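Local coordinates for acetyltransferase (Elizabethkingia anophelis, PDB 6AO7), which probably transfers the acetyl group of acetyl-CoA, which it binds, to an acceptor as a member of the GNAT acetyltransferase family, at residues A[22-27]-A[46-51]; A[59-64]-A[93-98]. All blocks are in the same frame, centred on the assembly; numbering follows the deposited sequence. Where two conformers were deposited one is given.

Interaction 1 of 2, residues A[22-27]-A[46-51]; sequences TPIPYD and GELYLA
Leu48 reaches from strand 47-53 toward the loop that leads into helix 26-32, where Ile24 and Pro25 receive it. Its CB leaves the strand toward that loop, and CG stands anti to the backbone N (chi1 166°). At CG the chain divides. CD1 turns to Val62 and Cys60 of the neighbouring strand 56-65, whereas CD2 takes up the contact with the loop. There CD2 lies 4.0 Å from Pro25 CD, the two side chains meeting tip to tip. The same methyl comes within 3.7 Å of Ile24 CD1, but Ile24 was deposited in two conformers, so this second touch is less certain.

Two residues on, Leu50 approaches the proline ring obliquely: its CD2 is 3.7 Å from Pro25 CG and 3.9 Å from Pro25 CD. Thr22 adds a marginal contact, its CG2 lying 4.4 Å from Leu50 CD1. No hydrogen bond joins the two segments, and the contact is purely apolar. Pro25, which meets both leucines, is the centre of an inverse gamma turn, with a weak bond from Tyr26 N to Ile24 O (2.8 Å). Pro25 is also the N-cap of helix 26-32, whose Leu29 packs on Leu48 as well. The contact thus seats the start of the first helix of the GNAT fold on one face of its central mixed sheet.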
loop_
_atom_site.group_PDB
_atom_site.type_symbol
_atom_site.label_atom_id
_atom_site.label_comp_id
_atom_site.label_asym_id
_atom_site.label_seq_id
_atom_site.Cartn_x
_atom_site.Cartn_y
_atom_site.Cartn_z
ATOM N N THR A 22 -17.904 -4.355 -32.251
ATOM C CA THR A 22 -18.286 -5.050 -31.027
ATOM C C THR A 22 -18.656 -4.040 -29.940
ATOM O O THR A 22 -18.037 -2.974 -29.838
ATOM C CB THR A 22 -17.122 -5.935 -30.541
ATOM O OG1 THR A 22 -16.916 -7.018 -31.457
ATOM C CG2 THR A 22 -17.345 -6.489 -29.122
ATOM N N PRO A 23 -19.655 -4.339 -29.117
ATOM C CA PRO A 23 -19.950 -3.456 -27.988
ATOM C C PRO A 23 -18.759 -3.329 -27.049
ATOM O O PRO A 23 -18.006 -4.279 -26.808
ATOM C CB PRO A 23 -21.145 -4.134 -27.308
ATOM C CG PRO A 23 -21.801 -4.914 -28.417
ATOM C CD PRO A 23 -20.645 -5.419 -29.240
ATOM N N ILE A 24 -18.578 -2.125 -26.533
ATOM C CA ILE A 24 -17.547 -1.850 -25.537
ATOM C C ILE A 24 -18.133 -2.191 -24.171
ATOM O O ILE A 24 -19.207 -1.679 -23.829
ATOM C CB ILE A 24 -17.092 -0.386 -25.618
ATOM C CG1 ILE A 24 -16.482 -0.094 -26.992
ATOM C CG2 ILE A 24 -16.130 -0.029 -24.486
ATOM C CD1 ILE A 24 -15.098 -0.659 -27.182
ATOM N N PRO A 25 -17.485 -3.049 -23.362
ATOM C CA PRO A 25 -18.060 -3.450 -22.056
ATOM C C PRO A 25 -17.882 -2.366 -20.997
ATOM O O PRO A 25 -17.017 -2.431 -20.110
ATOM C CB PRO A 25 -17.260 -4.710 -21.717
ATOM C CG PRO A 25 -15.909 -4.422 -22.289
ATOM C CD PRO A 25 -16.193 -3.716 -23.612
ATOM N N TYR A 26 -18.706 -1.322 -21.103
ATOM C CA TYR A 26 -18.596 -0.214 -20.161
ATOM C C TYR A 26 -18.926 -0.657 -18.745
ATOM O O TYR A 26 -18.329 -0.158 -17.782
ATOM C CB TYR A 26 -19.499 0.936 -20.595
ATOM C CG TYR A 26 -18.948 1.698 -21.774
ATOM C CD1 TYR A 26 -19.548 1.599 -23.032
ATOM C CD2 TYR A 26 -17.821 2.506 -21.639
ATOM C CE1 TYR A 26 -19.042 2.296 -24.117
ATOM C CE2 TYR A 26 -17.311 3.207 -22.708
ATOM C CZ TYR A 26 -17.928 3.101 -23.949
ATOM O OH TYR A 26 -17.420 3.802 -25.018
ATOM N N ASP A 27 -19.884 -1.581 -18.597
ATOM C CA ASP A 27 -20.171 -2.165 -17.289
ATOM C C ASP A 27 -18.887 -2.607 -16.598
ATOM O O ASP A 27 -18.649 -2.285 -15.426
ATOM C CB ASP A 27 -21.135 -3.349 -17.430
ATOM C CG ASP A 27 -22.588 -2.918 -17.520
ATOM O OD1 ASP A 27 -22.854 -1.697 -17.527
ATOM O OD2 ASP A 27 -23.469 -3.805 -17.573
ATOM N N GLY A 46 -5.294 3.737 -26.607
ATOM C CA GLY A 46 -4.971 2.469 -25.997
ATOM C C GLY A 46 -5.535 1.291 -26.781
ATOM O O GLY A 46 -6.140 1.435 -27.840
ATOM N N GLU A 47 -5.310 0.101 -26.229
ATOM C CA GLU A 47 -5.767 -1.147 -26.822
ATOM C C GLU A 47 -6.579 -1.899 -25.783
ATOM O O GLU A 47 -6.093 -2.144 -24.669
ATOM C CB GLU A 47 -4.600 -2.021 -27.286
ATOM C CG GLU A 47 -3.750 -1.426 -28.378
ATOM C CD GLU A 47 -2.636 -2.369 -28.779
ATOM O OE1 GLU A 47 -1.612 -2.434 -28.058
ATOM O OE2 GLU A 47 -2.803 -3.072 -29.798
ATOM N N LEU A 48 -7.805 -2.266 -26.152
ATOM C CA LEU A 48 -8.723 -2.941 -25.241
ATOM C C LEU A 48 -8.714 -4.437 -25.523
ATOM O O LEU A 48 -8.771 -4.859 -26.688
ATOM C CB LEU A 48 -10.142 -2.380 -25.388
ATOM C CG LEU A 48 -11.301 -3.164 -24.770
ATOM C CD1 LEU A 48 -11.208 -3.093 -23.252
ATOM C CD2 LEU A 48 -12.659 -2.671 -25.280
ATOM N N TYR A 49 -8.648 -5.229 -24.454
ATOM C CA TYR A 49 -8.637 -6.680 -24.532
ATOM C C TYR A 49 -9.798 -7.225 -23.709
ATOM O O TYR A 49 -10.138 -6.675 -22.660
ATOM C CB TYR A 49 -7.299 -7.245 -24.020
ATOM C CG TYR A 49 -6.142 -6.933 -24.936
ATOM C CD1 TYR A 49 -5.513 -5.692 -24.893
ATOM C CD2 TYR A 49 -5.691 -7.865 -25.860
ATOM C CE1 TYR A 49 -4.465 -5.400 -25.734
ATOM C CE2 TYR A 49 -4.642 -7.575 -26.716
ATOM C CZ TYR A 49 -4.028 -6.344 -26.639
ATOM O OH TYR A 49 -2.971 -6.065 -27.478
ATOM N N LEU A 50 -10.417 -8.289 -24.195
ATOM C CA LEU A 50 -11.623 -8.846 -23.595
ATOM C C LEU A 50 -11.351 -10.280 -23.170
ATOM O O LEU A 50 -10.835 -11.074 -23.964
ATOM C CB LEU A 50 -12.804 -8.812 -24.577
ATOM C CG LEU A 50 -13.137 -7.484 -25.266
ATOM C CD1 LEU A 50 -14.301 -7.651 -26.220
ATOM C CD2 LEU A 50 -13.415 -6.389 -24.233
ATOM N N ALA A 51 -11.719 -10.615 -21.931
ATOM C CA ALA A 51 -11.596 -11.973 -21.416
ATOM C C ALA A 51 -12.967 -12.636 -21.452
ATOM O O ALA A 51 -13.921 -12.116 -20.866
ATOM C CB ALA A 51 -11.034 -11.977 -19.993
#

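Interaction 2 of 2, residues A[59-64]-A[93-98]; sequences GCYVLY and KDVILK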
loop_
_atom_site.group_PDB
_atom_site.type_symbol
_atom_site.label_atom_id
_atom_site.label_comp_id
_atom_site.label_asym_id
_atom_site.label_seq_id
_atom_site.Cartn_x
_atom_site.Cartn_y
_atom_site.Cartn_z
ATOM N N GLY A 59 -14.224 -10.045 -18.190
ATOM C CA GLY A 59 -13.118 -9.220 -17.742
ATOM C C GLY A 59 -12.521 -8.505 -18.928
ATOM O O GLY A 59 -12.823 -8.823 -20.084
ATOM N N CYS A 60 -11.658 -7.533 -18.621
ATOM C CA CYS A 60 -11.053 -6.701 -19.658
ATOM C C CYS A 60 -9.865 -5.961 -19.080
ATOM O O CYS A 60 -9.749 -5.791 -17.861
ATOM C CB CYS A 60 -12.058 -5.692 -20.232
ATOM S SG CYS A 60 -12.715 -4.534 -18.991
ATOM N N TYR A 61 -8.988 -5.505 -19.974
ATOM C CA TYR A 61 -7.964 -4.539 -19.595
ATOM C C TYR A 61 -7.651 -3.630 -20.786
ATOM O O TYR A 61 -7.927 -3.962 -21.944
ATOM C CB TYR A 61 -6.686 -5.215 -19.072
ATOM C CG TYR A 61 -5.922 -6.094 -20.043
ATOM C CD1 TYR A 61 -5.036 -5.541 -20.978
ATOM C CD2 TYR A 61 -6.031 -7.486 -19.986
ATOM C CE1 TYR A 61 -4.303 -6.347 -21.830
ATOM C CE2 TYR A 61 -5.295 -8.307 -20.842
ATOM C CZ TYR A 61 -4.432 -7.727 -21.762
ATOM O OH TYR A 61 -3.687 -8.517 -22.609
ATOM N N VAL A 62 -7.090 -2.465 -20.469
ATOM C CA VAL A 62 -6.678 -1.472 -21.456
ATOM C C VAL A 62 -5.197 -1.169 -21.257
ATOM O O VAL A 62 -4.775 -0.796 -20.146
ATOM C CB VAL A 62 -7.497 -0.179 -21.337
ATOM C CG1 VAL A 62 -6.972 0.863 -22.337
ATOM C CG2 VAL A 62 -8.973 -0.472 -21.530
ATOM N N LEU A 63 -4.416 -1.325 -22.328
ATOM C CA LEU A 63 -3.013 -0.928 -22.360
ATOM C C LEU A 63 -2.891 0.437 -23.016
ATOM O O LEU A 63 -3.468 0.668 -24.081
ATOM C CB LEU A 63 -2.173 -1.939 -23.135
ATOM C CG LEU A 63 -1.703 -3.169 -22.373
ATOM C CD1 LEU A 63 -1.057 -4.124 -23.328
ATOM C CD2 LEU A 63 -0.705 -2.746 -21.274
ATOM N N TYR A 64 -2.098 1.316 -22.403
ATOM C CA TYR A 64 -2.025 2.726 -22.789
ATOM C C TYR A 64 -0.567 3.167 -22.821
ATOM O O TYR A 64 0.010 3.483 -21.769
ATOM C CB TYR A 64 -2.821 3.582 -21.806
ATOM C CG TYR A 64 -2.687 5.080 -21.986
ATOM C CD1 TYR A 64 -1.863 5.832 -21.162
ATOM C CD2 TYR A 64 -3.417 5.742 -22.967
ATOM C CE1 TYR A 64 -1.758 7.211 -21.318
ATOM C CE2 TYR A 64 -3.322 7.115 -23.133
ATOM C CZ TYR A 64 -2.492 7.844 -22.308
ATOM O OH TYR A 64 -2.398 9.207 -22.476
ATOM N N LYS A 93 -0.959 -11.722 -16.082
ATOM C CA LYS A 93 0.007 -12.512 -16.844
ATOM C C LYS A 93 -0.107 -12.244 -18.339
ATOM O O LYS A 93 0.907 -12.188 -19.049
ATOM C CB LYS A 93 -0.206 -14.006 -16.572
ATOM N N ASP A 94 -1.338 -12.123 -18.844
ATOM C CA ASP A 94 -1.523 -11.875 -20.267
ATOM C C ASP A 94 -1.052 -10.477 -20.646
ATOM O O ASP A 94 -0.449 -10.298 -21.706
ATOM C CB ASP A 94 -2.989 -12.084 -20.646
ATOM C CG ASP A 94 -3.191 -12.172 -22.136
ATOM O OD1 ASP A 94 -2.924 -13.255 -22.691
ATOM O OD2 ASP A 94 -3.607 -11.167 -22.754
ATOM N N VAL A 95 -1.305 -9.478 -19.791
ATOM C CA VAL A 95 -0.832 -8.119 -20.069
ATOM C C VAL A 95 0.683 -8.097 -20.187
ATOM O O VAL A 95 1.241 -7.444 -21.080
ATOM C CB VAL A 95 -1.287 -7.137 -18.977
ATOM C CG1 VAL A 95 -0.720 -5.742 -19.270
ATOM C CG2 VAL A 95 -2.773 -7.093 -18.874
ATOM N N ILE A 96 1.365 -8.777 -19.258
ATOM C CA ILE A 96 2.823 -8.813 -19.239
ATOM C C ILE A 96 3.363 -9.355 -20.552
ATOM O O ILE A 96 4.346 -8.835 -21.100
ATOM C CB ILE A 96 3.317 -9.651 -18.045
ATOM C CG1 ILE A 96 3.001 -8.956 -16.718
ATOM C CG2 ILE A 96 4.802 -9.938 -18.184
ATOM C CD1 ILE A 96 3.230 -9.840 -15.482
ATOM N N LEU A 97 2.729 -10.398 -21.088
ATOM C CA LEU A 97 3.197 -10.948 -22.356
ATOM C C LEU A 97 2.926 -9.986 -23.510
ATOM O O LEU A 97 3.779 -9.807 -24.387
ATOM C CB LEU A 97 2.547 -12.303 -22.618
ATOM C CG LEU A 97 3.258 -13.133 -23.690
ATOM C CD1 LEU A 97 3.500 -14.544 -23.177
ATOM C CD2 LEU A 97 2.481 -13.158 -25.003
ATOM N N LYS A 98 1.750 -9.354 -23.524
ATOM C CA LYS A 98 1.420 -8.437 -24.615
ATOM C C LYS A 98 2.368 -7.243 -24.643
ATOM O O LYS A 98 2.755 -6.767 -25.718
ATOM C CB LYS A 98 -0.025 -7.950 -24.478
ATOM C CG LYS A 98 -0.988 -8.492 -25.512
ATOM C CD LYS A 98 -1.331 -9.951 -25.273
ATOM C CE LYS A 98 -2.733 -10.227 -25.761
ATOM N NZ LYS A 98 -3.172 -11.613 -25.479
#
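Tyr61 and Asp94 meet at about a right angle, the phenol presenting its hydroxyl to the carboxylate while the ring and carboxylate planes stand 54° apart. Tyr61 OH donates to Asp94 OD2 over 2.7 Å, arriving on the anti side of that oxygen and 16° out of the carboxylate plane. The syn lone pair of OD2 goes to Lys98 NZ at 2.8 Å, in a salt bridge within the helix, and NZ also makes a weak bond to OD1. OD2 is therefore gripped by two donors, and the positive charge close by would be expected to favour the ionised carboxylate. To get there the lysine chain bends at chi2 and chi3 and passes the phenol nearly at a right angle, CE 3.7 Å from Tyr61 OH.

Helix 87-101 is the one that, in the GNAT fold, crosses from strand 70-78 to the parallel strand 106-112, and here its residues 93-98 run at 29° to residues 59-64 of strand 56-65, in roughly the same direction.

Val95 meets the strand with both its branches. CG2 sits over the centre of one face of the Tyr61 ring in a CH-pi contact whose modelled spacing is too close to be taken literally, and CG1 is 3.6 Å from Leu63 CD2; in both pairs the side chains slide past each other in opposite directions. Leu63 CD1 also reaches Lys98 CB, 4.1 Å away.

How the interactions relate
Both interactions hang on the same sheet, in which strands 47-53 and 56-65 are antiparallel neighbours, but they use its opposite faces: interaction 1 brings up the start of helix 26-32, interaction 2 the side of helix 87-101. Interaction 1 is partly buried, smaller and wholly apolar. Interaction 2 lies deeper, nearer the centre of the chain, and combines hydrophobic packing with a hydrogen bond and an adjoining salt bridge. Backbone bonds such as Glu47 N to Leu63 O (2.9 Å) join their strands directly. Tyr49, which alternates with Leu48 and Leu50 along its strand, packs against Tyr61 and Lys98 and so belongs to the surroundings of interaction 2.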